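PlaB phospholipase (Legionella pneumophila, PDB 6ZTI) is an alpha/beta-hydrolase phospholipase linked to virulence, whose activity is controlled by NAD(H)-mediated assembly into tetramers. Local coordinates at residues A375-D380 / Y393-D398; T337-M342 / L447-T452. All coordinates share one frame; numbering follows the deposited sequence.

Contact 1 of 2, residues A375-D380 / Y393-D398; sequences AGFFVD and YFLDYD. With SND (thionicotinamide-adenine-dinucleotide), chain J.
Phe394 O is gripped by two amides of the facing strand, Val379 N at 2.9 Å and Asp380 N at 3.2 Å, the signature of a classic beta bulge in the antiparallel hairpin of strands 378-383 and 390-396. Phe394 N returns a bond to Asp380 O, and beyond the bulge Asp396 N reaches Phe377 O at 2.8 Å. Asp396 then serves as N-cap of helix 397-404, its OD1 taking the amide of Ile399 while OD2 takes a hydrogen bond from Asn338 ND2. Thio-NAD is bonded by the loop leading into the hairpin and by its second strand. Gly376 N points almost straight (170°) at the phosphate oxygen O2N, and Tyr393 OH donates to adenine N3A at 2.8 Å; a second bound thio-NAD also meets this hydroxyl, through N6A. Between these bonds the ribose meets one face of Phe378, with C4B 3.3 Å above the ring centre and O4B close to CD2, while Asp380 N lies over the opposite face, toward the rim. Phe378 CG stands anti to the backbone N (chi1 172°). Tyr393 CE2 meets the Phe378 ring edge in plane, the two side chains crossing at about a right angle. Phe377 turns an edge to the ligand, with N9A in its plane, and its CD2 touches Leu395 CD2 at 3.7 Å. At the bulge, Val379 CG1 packs on Phe394 CD2, the side chains pointing the same way. An amide and a phenol thus hold phosphate and adenine while phenyl rings pack on the nucleotide, consistent with a site serving regulation by NAD(H).

Contact 2 of 2, residues T337-M342 / L447-T452; sequences TNRYSM and LHPNET
Pro449 meets one face of the Arg339 guanidinium with CB, 3.8 Å above the plane and over its centre, and CG lies equally close to CZ. The two side chains run side by side and point the same way. The Arg339 chain bends at chi3 (-59°), where NE is placed 3.8 Å from Pro449 CB, while NH2 forms a salt bridge with Asp398 at the start of helix 397-404. Tyr397 of that helix also packs on Pro449. Ser341 directs its hydroxyl across the contact, OG lying anti to its own carbonyl carbon (chi1 -54°) and donating to His448 O at 2.8 Å. The donor stands well above the carbonyl plane, 67° out of it. Glu451 N approaches the same oxygen from the opposite face, closing the type II beta turn His448-Glu451, so one carbonyl holds both the turn and the neighbouring strand. That turn leads the chain into strand 452-463, which joins strand 340-349 as a parallel neighbour in the mixed sheet; Met342 and Thr452 form a parallel bridge. Asn450 N bonds to Tyr340 O at 2.9 Å, and Met342 N to Glu451 O at 3.1 Å. A water links the next polar pair, accepting from Tyr340 N and donating to Asn450 OD1, which Gln318 of helix 300-320 also holds. Met342 and Thr452 likewise lie side by side, with OG1 3.7 Å from both CB and CE of the methionine; the hydroxyl's polar partner is Ala224 O. Leu447 CD2 touches Ser341 CB at 4.0 Å.

Strand 340-349 joins the two contacts: it pairs antiparallel with strand 390-396 of contact 1 and parallel with strand 452-463, which follows the turn of contact 2. Their centres lie about 9 Å apart. Asn338 ND2 probably bonds to Asp396 OD2 at 2.8 Å, and Tyr397 N probably to Arg339 O, also at 2.8 Å, while Tyr397 CD2 packs on Ser341 OG. Contact 1 holds thio-NAD directly; contact 2 lies farther from the ligand, with the side chain of Leu447 about 11 Å from a bound ligand and that of Met342 about 7 Å from the side chain of Tyr393. A neighbouring subunit adds Tyr205 and Ala207 to the ligand's bonds.

Contact 1 of 2, residues A375-D380 / Y393-D398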
loop_
_atom_site.group_PDB
_atom_site.type_symbol
_atom_site.label_atom_id
_atom_site.label_comp_id
_atom_site.label_asym_id
_atom_site.label_seq_id
_atom_site.Cartn_x
_atom_site.Cartn_y
_atom_site.Cartn_z
ATOM N N ALA B 375 -27.154 -15.337 21.736
ATOM C CA ALA B 375 -25.776 -15.767 21.948
ATOM C C ALA B 375 -25.432 -16.939 21.037
ATOM O O ALA B 375 -26.157 -17.934 20.996
ATOM C CB ALA B 375 -25.571 -16.172 23.401
ATOM N N GLY B 376 -24.306 -16.835 20.334
ATOM C CA GLY B 376 -23.915 -17.848 19.369
ATOM C C GLY B 376 -24.410 -17.621 17.956
ATOM O O GLY B 376 -24.234 -18.502 17.107
ATOM N N PHE B 377 -25.022 -16.468 17.668
ATOM C CA PHE B 377 -25.550 -16.211 16.331
ATOM C C PHE B 377 -24.462 -16.186 15.257
ATOM O O PHE B 377 -24.757 -16.430 14.087
ATOM C CB PHE B 377 -26.301 -14.871 16.327
ATOM C CG PHE B 377 -25.385 -13.676 16.234
ATOM C CD1 PHE B 377 -24.665 -13.240 17.342
ATOM C CD2 PHE B 377 -25.230 -13.000 15.033
ATOM C CE1 PHE B 377 -23.803 -12.154 17.246
ATOM C CE2 PHE B 377 -24.364 -11.922 14.930
ATOM C CZ PHE B 377 -23.666 -11.486 16.029
ATOM N N PHE B 378 -23.216 -15.920 15.624
ATOM C CA PHE B 378 -22.180 -15.501 14.683
ATOM C C PHE B 378 -21.189 -16.621 14.411
ATOM O O PHE B 378 -20.723 -17.285 15.338
ATOM C CB PHE B 378 -21.442 -14.295 15.243
ATOM C CG PHE B 378 -20.229 -13.888 14.467
ATOM C CD1 PHE B 378 -18.995 -14.464 14.725
ATOM C CD2 PHE B 378 -20.309 -12.866 13.529
ATOM C CE1 PHE B 378 -17.861 -14.058 14.033
ATOM C CE2 PHE B 378 -19.180 -12.450 12.829
ATOM C CZ PHE B 378 -17.956 -13.047 13.083
ATOM N N VAL B 379 -20.851 -16.808 13.142
ATOM C CA VAL B 379 -19.780 -17.709 12.737
ATOM C C VAL B 379 -18.579 -16.945 12.183
ATOM O O VAL B 379 -17.442 -17.197 12.582
ATOM C CB VAL B 379 -20.283 -18.755 11.717
ATOM C CG1 VAL B 379 -19.141 -19.720 11.373
ATOM C CG2 VAL B 379 -21.504 -19.494 12.259
ATOM N N ASP B 380 -18.808 -16.021 11.249
ATOM C CA ASP B 380 -17.698 -15.377 10.555
ATOM C C ASP B 380 -18.101 -14.018 9.992
ATOM O O ASP B 380 -19.268 -13.743 9.725
ATOM C CB ASP B 380 -17.180 -16.266 9.411
ATOM C CG ASP B 380 -15.942 -15.705 8.745
ATOM O OD1 ASP B 380 -14.915 -15.567 9.446
ATOM O OD2 ASP B 380 -15.990 -15.425 7.526
ATOM N N TYR B 393 -21.285 -11.548 6.237
ATOM C CA TYR B 393 -21.503 -12.187 7.528
ATOM C C TYR B 393 -22.020 -13.597 7.311
ATOM O O TYR B 393 -22.823 -13.841 6.410
ATOM C CB TYR B 393 -22.522 -11.418 8.383
ATOM C CG TYR B 393 -21.913 -10.477 9.415
ATOM C CD1 TYR B 393 -21.173 -9.383 9.028
ATOM C CD2 TYR B 393 -22.110 -10.684 10.766
ATOM C CE1 TYR B 393 -20.621 -8.527 9.955
ATOM C CE2 TYR B 393 -21.562 -9.825 11.713
ATOM C CZ TYR B 393 -20.830 -8.746 11.302
ATOM O OH TYR B 393 -20.283 -7.892 12.238
ATOM N N PHE B 394 -21.586 -14.503 8.173
ATOM C CA PHE B 394 -22.001 -15.893 8.182
ATOM C C PHE B 394 -22.586 -16.175 9.555
ATOM O O PHE B 394 -21.903 -15.990 10.576
ATOM C CB PHE B 394 -20.791 -16.782 7.878
ATOM C CG PHE B 394 -21.130 -18.205 7.546
ATOM C CD1 PHE B 394 -22.157 -18.506 6.656
ATOM C CD2 PHE B 394 -20.386 -19.240 8.087
ATOM C CE1 PHE B 394 -22.447 -19.809 6.357
ATOM C CE2 PHE B 394 -20.671 -20.541 7.784
ATOM C CZ PHE B 394 -21.708 -20.828 6.924
ATOM N N LEU B 395 -23.842 -16.617 9.578
ATOM C CA LEU B 395 -24.627 -16.700 10.795
ATOM C C LEU B 395 -25.203 -18.094 10.964
ATOM O O LEU B 395 -25.499 -18.792 9.988
ATOM C CB LEU B 395 -25.799 -15.699 10.789
ATOM C CG LEU B 395 -25.464 -14.256 10.434
ATOM C CD1 LEU B 395 -26.776 -13.466 10.356
ATOM C CD2 LEU B 395 -24.509 -13.638 11.422
ATOM N N ASP B 396 -25.400 -18.464 12.226
ATOM C CA ASP B 396 -26.066 -19.710 12.579
ATOM C C ASP B 396 -27.565 -19.452 12.554
ATOM O O ASP B 396 -28.104 -18.761 13.423
ATOM C CB ASP B 396 -25.595 -20.198 13.946
ATOM C CG ASP B 396 -26.123 -21.574 14.300
ATOM O OD1 ASP B 396 -27.302 -21.862 14.008
ATOM O OD2 ASP B 396 -25.354 -22.375 14.880
ATOM N N TYR B 397 -28.243 -20.002 11.555
ATOM C CA TYR B 397 -29.660 -19.716 11.412
ATOM C C TYR B 397 -30.472 -20.333 12.541
ATOM O O TYR B 397 -31.446 -19.740 13.010
ATOM C CB TYR B 397 -30.171 -20.227 10.074
ATOM C CG TYR B 397 -31.663 -20.030 9.945
ATOM C CD1 TYR B 397 -32.549 -20.993 10.404
ATOM C CD2 TYR B 397 -32.187 -18.859 9.402
ATOM C CE1 TYR B 397 -33.913 -20.812 10.304
ATOM C CE2 TYR B 397 -33.551 -18.668 9.299
ATOM C CZ TYR B 397 -34.409 -19.649 9.759
ATOM O OH TYR B 397 -35.773 -19.488 9.661
ATOM N N ASP B 398 -30.126 -21.539 12.958
ATOM C CA ASP B 398 -30.943 -22.194 13.971
ATOM C C ASP B 398 -30.813 -21.501 15.319
ATOM O O ASP B 398 -31.775 -21.468 16.086
ATOM C CB ASP B 398 -30.561 -23.671 14.067
ATOM C CG ASP B 398 -30.929 -24.441 12.810
ATOM O OD1 ASP B 398 -32.067 -24.278 12.316
ATOM O OD2 ASP B 398 -30.074 -25.188 12.303
HETATM P PA SND J . -20.018 -11.507 20.179
HETATM O O1A SND J . -20.510 -10.254 20.852
HETATM O O2A SND J . -18.793 -12.135 20.739
HETATM O O5B SND J . -19.778 -11.186 18.613
HETATM C C5B SND J . -19.349 -12.145 17.631
HETATM C C4B SND J . -18.954 -11.340 16.416
HETATM O O4B SND J . -20.098 -10.614 15.902
HETATM C C3B SND J . -17.904 -10.274 16.680
HETATM O O3B SND J . -17.214 -10.026 15.473
HETATM C C2B SND J . -18.750 -9.069 17.074
HETATM O O2B SND J . -18.032 -7.856 16.884
HETATM C C1B SND J . -19.909 -9.221 16.085
HETATM N N9A SND J . -21.170 -8.640 16.528
HETATM C C8A SND J . -21.708 -8.665 17.789
HETATM N N7A SND J . -22.862 -8.050 17.891
HETATM C C5A SND J . -23.101 -7.586 16.605
HETATM C C6A SND J . -24.163 -6.855 16.041
HETATM N N6A SND J . -25.214 -6.421 16.735
HETATM N N1A SND J . -24.104 -6.578 14.716
HETATM C C2A SND J . -23.047 -7.001 14.017
HETATM N N3A SND J . -21.977 -7.677 14.444
HETATM C C4A SND J . -22.067 -7.944 15.755
HETATM O O3 SND J . -21.125 -12.646 20.126
HETATM P PN SND J . -22.326 -13.089 21.079
HETATM O O1N SND J . -21.898 -12.969 22.492
HETATM O O2N SND J . -22.831 -14.380 20.577
HETATM O O5D SND J . -23.361 -11.909 20.783
HETATM C C5D SND J . -24.754 -12.031 21.142
HETATM C C4D SND J . -25.301 -10.657 21.443
HETATM O O4D SND J . -24.810 -10.194 22.722
HETATM C C3D SND J . -24.932 -9.565 20.443
HETATM O O3D SND J . -26.037 -8.687 20.335
HETATM C C2D SND J . -23.771 -8.848 21.125
HETATM O O2D SND J . -23.662 -7.497 20.689
HETATM C C1D SND J . -24.222 -8.925 22.572
HETATM N N1N SND J . -23.048 -8.831 23.536
HETATM C C2N SND J . -23.040 -7.841 24.444
HETATM C C3N SND J . -22.035 -7.779 25.390
HETATM C C7N SND J . -21.997 -6.694 26.406
HETATM S S7N SND J . -20.843 -6.690 27.607
HETATM N N7N SND J . -22.907 -5.748 26.306
HETATM C C4N SND J . -21.043 -8.754 25.367
HETATM C C5N SND J . -21.070 -9.749 24.410
HETATM C C6N SND J . -22.089 -9.774 23.495
#

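Contact 2 of 2, residues T337-M342 / L447-T452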
loop_
_atom_site.group_PDB
_atom_site.type_symbol
_atom_site.label_atom_id
_atom_site.label_comp_id
_atom_site.label_asym_id
_atom_site.label_seq_id
_atom_site.Cartn_x
_atom_site.Cartn_y
_atom_site.Cartn_z
ATOM N N THR B 337 -22.958 -29.156 14.045
ATOM C CA THR B 337 -23.199 -28.526 12.755
ATOM C C THR B 337 -24.681 -28.200 12.696
ATOM O O THR B 337 -25.511 -29.110 12.722
ATOM C CB THR B 337 -22.807 -29.469 11.606
ATOM O OG1 THR B 337 -21.456 -29.925 11.785
ATOM C CG2 THR B 337 -22.930 -28.771 10.269
ATOM N N ASN B 338 -25.020 -26.912 12.633
ATOM C CA ASN B 338 -26.419 -26.527 12.491
ATOM C C ASN B 338 -26.681 -26.206 11.026
ATOM O O ASN B 338 -26.096 -26.838 10.146
ATOM C CB ASN B 338 -26.751 -25.349 13.409
ATOM C CG ASN B 338 -26.744 -25.743 14.881
ATOM O OD1 ASN B 338 -27.260 -26.793 15.251
ATOM N ND2 ASN B 338 -26.127 -24.920 15.714
ATOM N N ARG B 339 -27.566 -25.250 10.752
ATOM C CA ARG B 339 -27.784 -24.711 9.419
ATOM C C ARG B 339 -27.488 -23.223 9.473
ATOM O O ARG B 339 -27.719 -22.576 10.500
ATOM C CB ARG B 339 -29.207 -24.994 8.945
ATOM C CG ARG B 339 -29.625 -26.422 9.201
ATOM C CD ARG B 339 -31.047 -26.679 8.836
ATOM N NE ARG B 339 -31.967 -25.831 9.578
ATOM C CZ ARG B 339 -33.252 -25.705 9.282
ATOM N NH1 ARG B 339 -33.770 -26.388 8.269
ATOM N NH2 ARG B 339 -34.015 -24.897 10.002
ATOM N N TYR B 340 -26.933 -22.686 8.382
ATOM C CA TYR B 340 -26.345 -21.354 8.394
ATOM C C TYR B 340 -26.863 -20.488 7.248
ATOM O O TYR B 340 -27.297 -20.992 6.210
ATOM C CB TYR B 340 -24.794 -21.468 8.352
ATOM C CG TYR B 340 -24.266 -22.370 9.461
ATOM C CD1 TYR B 340 -24.233 -23.736 9.304
ATOM C CD2 TYR B 340 -23.843 -21.848 10.682
ATOM C CE1 TYR B 340 -23.782 -24.564 10.311
ATOM C CE2 TYR B 340 -23.401 -22.668 11.692
ATOM C CZ TYR B 340 -23.369 -24.027 11.495
ATOM O OH TYR B 340 -22.933 -24.875 12.471
ATOM N N SER B 341 -26.833 -19.167 7.466
ATOM C CA SER B 341 -27.221 -18.162 6.485
ATOM C C SER B 341 -26.037 -17.239 6.230
ATOM O O SER B 341 -25.272 -16.930 7.148
ATOM C CB SER B 341 -28.419 -17.345 6.957
ATOM O OG SER B 341 -29.505 -18.181 7.327
ATOM N N MET B 342 -25.878 -16.807 4.981
ATOM C CA MET B 342 -24.817 -15.890 4.603
ATOM C C MET B 342 -25.448 -14.613 4.073
ATOM O O MET B 342 -26.405 -14.655 3.291
ATOM C CB MET B 342 -23.894 -16.521 3.565
ATOM C CG MET B 342 -22.619 -15.768 3.368
ATOM S SD MET B 342 -21.350 -16.734 2.563
ATOM C CE MET B 342 -21.592 -16.220 0.875
ATOM N N LEU B 447 -33.744 -14.021 6.003
ATOM C CA LEU B 447 -32.817 -15.115 6.249
ATOM C C LEU B 447 -33.522 -16.447 6.071
ATOM O O LEU B 447 -34.649 -16.631 6.541
ATOM C CB LEU B 447 -32.244 -15.093 7.666
ATOM C CG LEU B 447 -31.383 -13.931 8.097
ATOM C CD1 LEU B 447 -30.949 -14.196 9.518
ATOM C CD2 LEU B 447 -30.200 -13.761 7.175
ATOM N N HIS B 448 -32.834 -17.377 5.419
ATOM C CA HIS B 448 -33.286 -18.742 5.268
ATOM C C HIS B 448 -32.101 -19.658 5.523
ATOM O O HIS B 448 -30.962 -19.314 5.169
ATOM C CB HIS B 448 -33.841 -19.014 3.873
ATOM C CG HIS B 448 -34.963 -18.109 3.491
ATOM N ND1 HIS B 448 -36.276 -18.389 3.797
ATOM C CD2 HIS B 448 -34.970 -16.925 2.836
ATOM C CE1 HIS B 448 -37.048 -17.417 3.347
ATOM N NE2 HIS B 448 -36.279 -16.518 2.753
ATOM N N PRO B 449 -32.329 -20.816 6.127
ATOM C CA PRO B 449 -31.231 -21.760 6.304
ATOM C C PRO B 449 -30.707 -22.226 4.961
ATOM O O PRO B 449 -31.463 -22.382 4.005
ATOM C CB PRO B 449 -31.865 -22.901 7.101
ATOM C CG PRO B 449 -33.351 -22.807 6.780
ATOM C CD PRO B 449 -33.614 -21.348 6.625
ATOM N N ASN B 450 -29.395 -22.432 4.898
ATOM C CA ASN B 450 -28.700 -22.875 3.695
ATOM C C ASN B 450 -28.810 -21.886 2.537
ATOM O O ASN B 450 -28.634 -22.282 1.389
ATOM C CB ASN B 450 -29.193 -24.245 3.216
ATOM C CG ASN B 450 -29.115 -25.288 4.292
ATOM O OD1 ASN B 450 -28.145 -25.349 5.052
ATOM N ND2 ASN B 450 -30.163 -26.077 4.409
ATOM N N GLU B 451 -29.091 -20.606 2.803
ATOM C CA GLU B 451 -29.185 -19.607 1.744
ATOM C C GLU B 451 -28.301 -18.399 2.033
ATOM O O GLU B 451 -28.072 -18.024 3.187
ATOM C CB GLU B 451 -30.631 -19.123 1.526
ATOM C CG GLU B 451 -31.548 -20.180 0.946
ATOM C CD GLU B 451 -32.857 -19.607 0.435
ATOM O OE1 GLU B 451 -33.008 -18.362 0.393
ATOM O OE2 GLU B 451 -33.744 -20.406 0.068
ATOM N N THR B 452 -27.792 -17.820 0.944
ATOM C CA THR B 452 -27.186 -16.497 0.913
ATOM C C THR B 452 -28.279 -15.471 0.604
ATOM O O THR B 452 -29.190 -15.749 -0.172
ATOM C CB THR B 452 -26.088 -16.442 -0.168
ATOM O OG1 THR B 452 -25.008 -17.314 0.179
ATOM C CG2 THR B 452 -25.526 -15.056 -0.324
HETATM O O HOH W 1 -25.905 -24.385 6.345
#